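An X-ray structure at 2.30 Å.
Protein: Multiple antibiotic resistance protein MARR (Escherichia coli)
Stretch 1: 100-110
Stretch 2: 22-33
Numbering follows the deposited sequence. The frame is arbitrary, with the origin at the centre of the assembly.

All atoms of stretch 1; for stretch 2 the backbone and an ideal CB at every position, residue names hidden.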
ATOM      1  N   ALA A 100     -23.228   0.165  -6.829  1.00 52.11           N
ATOM      2  CA  ALA A 100     -23.163   0.704  -8.177  1.00 52.11           C
ATOM      3  C   ALA A 100     -21.946   1.621  -8.306  1.00 52.11           C
ATOM      4  O   ALA A 100     -21.142   1.487  -9.232  1.00 52.11           O
ATOM      5  CB  ALA A 100     -24.445   1.468  -8.494  1.00 50.48           C
ATOM      6  N   ILE A 101     -21.810   2.555  -7.375  1.00 47.20           N
ATOM      7  CA  ILE A 101     -20.670   3.457  -7.400  1.00 47.20           C
ATOM      8  C   ILE A 101     -19.364   2.637  -7.502  1.00 47.20           C
ATOM      9  O   ILE A 101     -18.494   2.919  -8.333  1.00 47.20           O
ATOM     10  CB  ILE A 101     -20.613   4.306  -6.108  1.00 46.42           C
ATOM     11  CG1 ILE A 101     -21.854   5.199  -6.001  1.00 46.42           C
ATOM     12  CG2 ILE A 101     -19.335   5.122  -6.083  1.00 46.42           C
ATOM     13  CD1 ILE A 101     -22.009   6.183  -7.127  1.00 46.42           C
ATOM     14  N   CYS A 102     -19.236   1.624  -6.650  1.00 55.20           N
ATOM     15  CA  CYS A 102     -18.041   0.785  -6.631  1.00 55.20           C
ATOM     16  C   CYS A 102     -17.803   0.055  -7.942  1.00 55.20           C
ATOM     17  O   CYS A 102     -16.659  -0.277  -8.267  1.00 55.20           O
ATOM     18  CB  CYS A 102     -18.118  -0.237  -5.497  1.00 50.25           C
ATOM     19  SG  CYS A 102     -16.781  -1.458  -5.526  1.00 50.25           S
ATOM     20  N   GLU A 103     -18.876  -0.200  -8.689  1.00 53.61           N
ATOM     21  CA  GLU A 103     -18.753  -0.892  -9.967  1.00 53.61           C
ATOM     22  C   GLU A 103     -18.454   0.107 -11.087  1.00 53.61           C
ATOM     23  O   GLU A 103     -17.681  -0.189 -11.995  1.00 53.61           O
ATOM     24  CB  GLU A 103     -20.028  -1.678 -10.280  1.00109.75           C
ATOM     25  CG  GLU A 103     -19.877  -2.656 -11.440  1.00109.75           C
ATOM     26  CD  GLU A 103     -18.720  -3.623 -11.239  1.00109.75           C
ATOM     27  OE1 GLU A 103     -18.710  -4.334 -10.213  1.00109.75           O
ATOM     28  OE2 GLU A 103     -17.821  -3.678 -12.106  1.00109.75           O
ATOM     29  N   GLN A 104     -19.060   1.287 -11.033  1.00 70.78           N
ATOM     30  CA  GLN A 104     -18.782   2.290 -12.054  1.00 70.78           C
ATOM     31  C   GLN A 104     -17.289   2.590 -12.010  1.00 70.78           C
ATOM     32  O   GLN A 104     -16.625   2.644 -13.046  1.00 70.78           O
ATOM     33  CB  GLN A 104     -19.534   3.589 -11.783  1.00 56.91           C
ATOM     34  CG  GLN A 104     -20.988   3.625 -12.190  1.00 56.91           C
ATOM     35  CD  GLN A 104     -21.685   4.869 -11.644  1.00 56.91           C
ATOM     36  OE1 GLN A 104     -21.185   5.993 -11.786  1.00 56.91           O
ATOM     37  NE2 GLN A 104     -22.839   4.672 -11.011  1.00 56.91           N
ATOM     38  N   CYS A 105     -16.776   2.790 -10.797  1.00 60.37           N
ATOM     39  CA  CYS A 105     -15.368   3.099 -10.583  1.00 60.37           C
ATOM     40  C   CYS A 105     -14.445   1.947 -10.941  1.00 60.37           C
ATOM     41  O   CYS A 105     -13.469   2.133 -11.672  1.00 60.37           O
ATOM     42  CB  CYS A 105     -15.115   3.473  -9.120  1.00 52.09           C
ATOM     43  SG  CYS A 105     -15.782   5.052  -8.564  1.00 52.09           S
ATOM     44  N   HIS A 106     -14.744   0.766 -10.411  1.00 61.76           N
ATOM     45  CA  HIS A 106     -13.922  -0.417 -10.658  1.00 61.76           C
ATOM     46  C   HIS A 106     -13.724  -0.686 -12.146  1.00 61.76           C
ATOM     47  O   HIS A 106     -12.633  -1.066 -12.582  1.00 61.76           O
ATOM     48  CB  HIS A 106     -14.552  -1.636  -9.986  1.00 68.17           C
ATOM     49  CG  HIS A 106     -13.672  -2.846  -9.985  1.00 68.17           C
ATOM     50  ND1 HIS A 106     -13.423  -3.589 -11.119  1.00 68.17           N
ATOM     51  CD2 HIS A 106     -12.979  -3.441  -8.986  1.00 68.17           C
ATOM     52  CE1 HIS A 106     -12.615  -4.590 -10.818  1.00 68.17           C
ATOM     53  NE2 HIS A 106     -12.331  -4.522  -9.530  1.00 68.17           N
ATOM     54  N   GLN A 107     -14.780  -0.470 -12.921  1.00 60.30           N
ATOM     55  CA  GLN A 107     -14.721  -0.683 -14.356  1.00 60.30           C
ATOM     56  C   GLN A 107     -13.877   0.365 -15.061  1.00 60.30           C
ATOM     57  O   GLN A 107     -13.021   0.022 -15.873  1.00 60.30           O
ATOM     58  CB  GLN A 107     -16.128  -0.693 -14.954  1.00102.85           C
ATOM     59  CG  GLN A 107     -17.001  -1.816 -14.431  1.00102.85           C
ATOM     60  CD  GLN A 107     -18.312  -1.924 -15.176  1.00102.85           C
ATOM     61  OE1 GLN A 107     -19.031  -0.938 -15.330  1.00102.85           O
ATOM     62  NE2 GLN A 107     -18.635  -3.127 -15.637  1.00102.85           N
ATOM     63  N   LEU A 108     -14.111   1.637 -14.752  1.00 64.71           N
ATOM     64  CA  LEU A 108     -13.366   2.724 -15.388  1.00 64.71           C
ATOM     65  C   LEU A 108     -11.869   2.676 -15.078  1.00 64.71           C
ATOM     66  O   LEU A 108     -11.042   2.605 -15.985  1.00 64.71           O
ATOM     67  CB  LEU A 108     -13.938   4.082 -14.963  1.00 66.45           C
ATOM     68  CG  LEU A 108     -15.463   4.219 -15.058  1.00 66.45           C
ATOM     69  CD1 LEU A 108     -15.855   5.691 -14.866  1.00 66.45           C
ATOM     70  CD2 LEU A 108     -15.960   3.692 -16.404  1.00 66.45           C
ATOM     71  N   VAL A 109     -11.517   2.720 -13.801  1.00115.02           N
ATOM     72  CA  VAL A 109     -10.114   2.680 -13.422  1.00115.02           C
ATOM     73  C   VAL A 109      -9.444   1.428 -13.977  1.00115.02           C
ATOM     74  O   VAL A 109      -8.307   1.479 -14.451  1.00115.02           O
ATOM     75  CB  VAL A 109      -9.955   2.722 -11.889  1.00 64.88           C
ATOM     76  CG1 VAL A 109      -8.510   2.431 -11.501  1.00 64.88           C
ATOM     77  CG2 VAL A 109     -10.385   4.092 -11.372  1.00 64.88           C
ATOM     78  N   GLY A 110     -10.153   0.305 -13.924  1.00119.74           N
ATOM     79  CA  GLY A 110      -9.603  -0.937 -14.433  1.00119.74           C
ATOM     80  C   GLY A 110      -9.328  -0.866 -15.924  1.00119.74           C
ATOM     81  O   GLY A 110      -8.478  -1.592 -16.435  1.00119.74           O
ATOM     82  N   UNK A  22      -1.756   6.618 -10.446  1.00 41.40           N
ATOM     83  CA  UNK A  22      -2.645   6.664 -11.591  1.00 41.40           C
ATOM     84  C   UNK A  22      -4.083   6.618 -11.084  1.00 41.40           C
ATOM     85  O   UNK A  22      -4.954   7.332 -11.582  1.00 41.40           O
ATOM     86  CB  UNK A  22      -2.361   5.514 -12.560  1.00 41.40           C
ATOM     87  N   UNK A  23      -4.314   5.774 -10.086  1.00 46.97           N
ATOM     88  CA  UNK A  23      -5.628   5.615  -9.484  1.00 46.97           C
ATOM     89  C   UNK A  23      -6.128   6.979  -8.996  1.00 46.97           C
ATOM     90  O   UNK A  23      -7.210   7.423  -9.388  1.00 46.97           O
ATOM     91  CB  UNK A  23      -5.581   4.606  -8.335  1.00 46.97           C
ATOM     92  N   UNK A  24      -5.344   7.646  -8.145  1.00 36.87           N
ATOM     93  CA  UNK A  24      -5.729   8.966  -7.660  1.00 36.87           C
ATOM     94  C   UNK A  24      -6.049   9.882  -8.847  1.00 36.87           C
ATOM     95  O   UNK A  24      -7.039  10.620  -8.821  1.00 36.87           O
ATOM     96  CB  UNK A  24      -4.619   9.568  -6.796  1.00 36.87           C
ATOM     97  N   UNK A  25      -5.210   9.830  -9.883  1.00 57.43           N
ATOM     98  CA  UNK A  25      -5.407  10.667 -11.071  1.00 57.43           C
ATOM     99  C   UNK A  25      -6.713  10.382 -11.808  1.00 57.43           C
ATOM    100  O   UNK A  25      -7.334  11.292 -12.349  1.00 57.43           O
ATOM    101  CB  UNK A  25      -4.235  10.473 -12.035  1.00 57.43           C
ATOM    102  N   UNK A  26      -7.133   9.123 -11.820  1.00 46.41           N
ATOM    103  CA  UNK A  26      -8.371   8.739 -12.494  1.00 46.41           C
ATOM    104  C   UNK A  26      -9.614   9.112 -11.693  1.00 46.41           C
ATOM    105  O   UNK A  26     -10.676   9.335 -12.273  1.00 46.41           O
ATOM    106  CB  UNK A  26      -8.369   7.233 -12.766  1.00 46.41           C
ATOM    107  N   UNK A  27      -9.488   9.165 -10.368  1.00 41.53           N
ATOM    108  CA  UNK A  27     -10.627   9.497  -9.501  1.00 41.53           C
ATOM    109  C   UNK A  27     -10.698  10.982  -9.140  1.00 41.53           C
ATOM    110  O   UNK A  27     -11.662  11.435  -8.520  1.00 41.53           O
ATOM    111  CB  UNK A  27     -10.554   8.669  -8.216  1.00 41.53           C
ATOM    112  N   UNK A  28      -9.667  11.721  -9.541  1.00 49.29           N
ATOM    113  CA  UNK A  28      -9.557  13.146  -9.280  1.00 49.29           C
ATOM    114  C   UNK A  28     -10.788  13.957  -9.681  1.00 49.29           C
ATOM    115  O   UNK A  28     -11.180  14.879  -8.969  1.00 49.29           O
ATOM    116  CB  UNK A  28      -8.332  13.697 -10.013  1.00 49.29           C
ATOM    117  N   UNK A  29     -11.404  13.647 -10.832  1.00 36.68           N
ATOM    118  CA  UNK A  29     -12.593  14.405 -11.254  1.00 36.68           C
ATOM    119  C   UNK A  29     -13.900  13.926 -10.606  1.00 36.68           C
ATOM    120  O   UNK A  29     -14.928  14.614 -10.680  1.00 36.68           O
ATOM    121  CB  UNK A  29     -12.732  14.323 -12.775  1.00 36.68           C
ATOM    122  N   UNK A  30     -13.864  12.738 -10.007  1.00 37.76           N
ATOM    123  CA  UNK A  30     -15.045  12.151  -9.376  1.00 37.76           C
ATOM    124  C   UNK A  30     -15.140  12.517  -7.890  1.00 37.76           C
ATOM    125  O   UNK A  30     -14.124  12.726  -7.215  1.00 37.76           O
ATOM    126  CB  UNK A  30     -15.022  10.630  -9.537  1.00 37.76           C
ATOM    127  N   UNK A  31     -16.367  12.573  -7.382  1.00 31.59           N
ATOM    128  CA  UNK A  31     -16.615  12.937  -5.990  1.00 31.59           C
ATOM    129  C   UNK A  31     -16.361  11.732  -5.068  1.00 31.59           C
ATOM    130  O   UNK A  31     -17.256  11.236  -4.378  1.00 31.59           O
ATOM    131  CB  UNK A  31     -18.047  13.449  -5.820  1.00 31.59           C
ATOM    132  N   UNK A  32     -15.125  11.257  -5.074  1.00 37.25           N
ATOM    133  CA  UNK A  32     -14.748  10.127  -4.243  1.00 37.25           C
ATOM    134  C   UNK A  32     -13.242  10.051  -4.177  1.00 37.25           C
ATOM    135  O   UNK A  32     -12.563  10.399  -5.146  1.00 37.25           O
ATOM    136  CB  UNK A  32     -15.337   8.820  -4.778  1.00 37.25           C
ATOM    137  N   UNK A  33     -12.718   9.576  -3.049  1.00 37.34           N
ATOM    138  CA  UNK A  33     -11.276   9.451  -2.885  1.00 37.34           C
ATOM    139  C   UNK A  33     -10.787   7.999  -3.049  1.00 37.34           C
ATOM    140  O   UNK A  33     -11.539   7.043  -2.855  1.00 37.34           O
ATOM    141  CB  UNK A  33     -10.869   9.984  -1.510  1.00 37.34           C
TER

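Stretch 1 is one run of helix. Ile101, Cys105 and Val109 lie along one flank of it and offer stretch 2 an apolar strip with no charge.

Position 22 has a CB that points sideways and finds nothing of stretch 1 within 5.5 Å, so many residues would suit. It is Leu22, which makes no contact here.

Position 23 also points sideways, but its ideal CB is 4.8 Å from Val109 CG1. A branched or flexible apolar side chain could reach that methyl. The residue is Leu23. With chi1 t and chi2 p, its end comes nearer, and CD1 lies 3.3 Å from Val109 CG1. Val109 is poorly ordered, so its distances deserve some caution.

Positions 24 and 25 are helical and out of reach of stretch 1. Polar residues would suit, among others. They are Asn24 and Glu25.

Position 26 points toward stretch 1. Its CA is 6.4 Å from Val109 CA, and its ideal CB is 4.0 Å from Val109 CG2. A bulky side chain must turn aside from the valine; alanine, a larger aliphatic or an aromatic could all be considered. The residue is Tyr26. Val109 CG1 meets the edge of its ring, 3.9 Å from CD1.

Position 27 points sideways, with no atom of stretch 1 within 5.5 Å of its ideal CB. A long apolar side chain could bridge the gap. Leu27 does so: its CD2 is 3.5 Å from Val109 CG2.

Positions 28 and 29 are the middle of a type I turn running from 27 to 30. Both are out of reach. Small, polar or turn-forming residues would suit. They are Ser28 and Pro29.

Position 30 closes the turn, its N hydrogen-bonded to Leu27 O (3.0 Å). The backbone is extended and CB points toward stretch 1, yet nothing of stretch 1 lies within 5.5 Å of the ideal CB. The space favours a long apolar side chain such as leucine or methionine. Leu30 brings CD1 to 4.3 Å from Cys105 SG.

Position 31 is out of reach, so a polar residue would suit. It is Asp31.

Position 32 is extended and points toward stretch 1, its ideal CB 5.4 Å from Cys105 SG. A medium or large aliphatic would fit. Ile32 reaches two residues: CG2 is 4.4 Å from Cys105 SG, and CD1 is 4.4 Å from Ile101 CG2.

Position 33 is out of reach and directly precedes a helix. Serine, threonine, aspartate or asparagine would suit. Thr33 caps a backbone N just past the stretch.

Stretch 2, residues 22-33: LLNEYLSPLDIT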
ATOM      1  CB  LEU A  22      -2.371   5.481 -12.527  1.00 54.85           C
ATOM      2  CG  LEU A  22      -0.956   5.452 -13.116  1.00 54.85           C
ATOM      3  CD1 LEU A  22      -0.825   4.322 -14.123  1.00 54.85           C
ATOM      4  CD2 LEU A  22      -0.668   6.776 -13.793  1.00 54.85           C
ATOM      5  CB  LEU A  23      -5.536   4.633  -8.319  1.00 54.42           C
ATOM      6  CG  LEU A  23      -6.834   4.301  -7.592  1.00 54.42           C
ATOM      7  CD1 LEU A  23      -7.841   3.742  -8.583  1.00 54.42           C
ATOM      8  CD2 LEU A  23      -6.552   3.309  -6.483  1.00 54.42           C
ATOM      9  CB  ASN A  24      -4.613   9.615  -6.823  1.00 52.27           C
ATOM     10  CG  ASN A  24      -4.507   9.031  -5.421  1.00 52.27           C
ATOM     11  OD1 ASN A  24      -3.754   8.084  -5.184  1.00 52.27           O
ATOM     12  ND2 ASN A  24      -5.273   9.593  -4.485  1.00 52.27           N
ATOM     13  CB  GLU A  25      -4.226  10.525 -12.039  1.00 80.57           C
ATOM     14  CG  GLU A  25      -3.017  11.375 -11.660  1.00 80.57           C
ATOM     15  CD  GLU A  25      -1.873  11.279 -12.667  1.00 80.57           C
ATOM     16  OE1 GLU A  25      -2.125  11.474 -13.878  1.00 80.57           O
ATOM     17  OE2 GLU A  25      -0.723  11.019 -12.244  1.00 80.57           O
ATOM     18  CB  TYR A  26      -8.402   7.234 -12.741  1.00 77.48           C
ATOM     19  CG  TYR A  26      -7.253   6.704 -13.556  1.00 77.48           C
ATOM     20  CD1 TYR A  26      -6.707   5.452 -13.274  1.00 77.48           C
ATOM     21  CD2 TYR A  26      -6.726   7.434 -14.620  1.00 77.48           C
ATOM     22  CE1 TYR A  26      -5.666   4.934 -14.028  1.00 77.48           C
ATOM     23  CE2 TYR A  26      -5.683   6.927 -15.388  1.00 77.48           C
ATOM     24  CZ  TYR A  26      -5.158   5.674 -15.084  1.00 77.48           C
ATOM     25  OH  TYR A  26      -4.130   5.150 -15.833  1.00 77.48           O
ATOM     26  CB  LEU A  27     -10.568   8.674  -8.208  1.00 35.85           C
ATOM     27  CG  LEU A  27     -10.479   7.158  -8.364  1.00 35.85           C
ATOM     28  CD1 LEU A  27     -10.621   6.508  -7.000  1.00 35.85           C
ATOM     29  CD2 LEU A  27     -11.572   6.667  -9.291  1.00 35.85           C
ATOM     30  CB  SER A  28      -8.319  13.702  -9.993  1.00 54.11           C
ATOM     31  OG  SER A  28      -8.120  15.071  -9.697  1.00 54.11           O
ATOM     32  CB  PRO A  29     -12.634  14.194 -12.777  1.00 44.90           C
ATOM     33  CG  PRO A  29     -11.256  13.704 -13.129  1.00 44.90           C
ATOM     34  CD  PRO A  29     -10.880  12.847 -11.952  1.00 44.90           C
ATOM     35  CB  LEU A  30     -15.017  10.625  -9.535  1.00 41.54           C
ATOM     36  CG  LEU A  30     -14.755  10.044 -10.932  1.00 41.54           C
ATOM     37  CD1 LEU A  30     -14.812   8.507 -10.883  1.00 41.54           C
ATOM     38  CD2 LEU A  30     -15.789  10.576 -11.914  1.00 41.54           C
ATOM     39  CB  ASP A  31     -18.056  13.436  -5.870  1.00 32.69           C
ATOM     40  CG  ASP A  31     -18.330  14.158  -4.564  1.00 32.69           C
ATOM     41  OD1 ASP A  31     -19.518  14.372  -4.253  1.00 32.69           O
ATOM     42  OD2 ASP A  31     -17.383  14.516  -3.848  1.00 32.69           O
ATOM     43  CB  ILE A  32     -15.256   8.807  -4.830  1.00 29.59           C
ATOM     44  CG1 ILE A  32     -14.948   7.665  -3.854  1.00 29.59           C
ATOM     45  CG2 ILE A  32     -14.600   8.570  -6.212  1.00 29.59           C
ATOM     46  CD1 ILE A  32     -15.554   6.347  -4.237  1.00 29.59           C
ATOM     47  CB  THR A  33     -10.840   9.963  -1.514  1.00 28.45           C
ATOM     48  OG1 THR A  33     -11.310   9.060  -0.507  1.00 28.45           O
ATOM     49  CG2 THR A  33     -11.432  11.365  -1.248  1.00 28.45           C
TER
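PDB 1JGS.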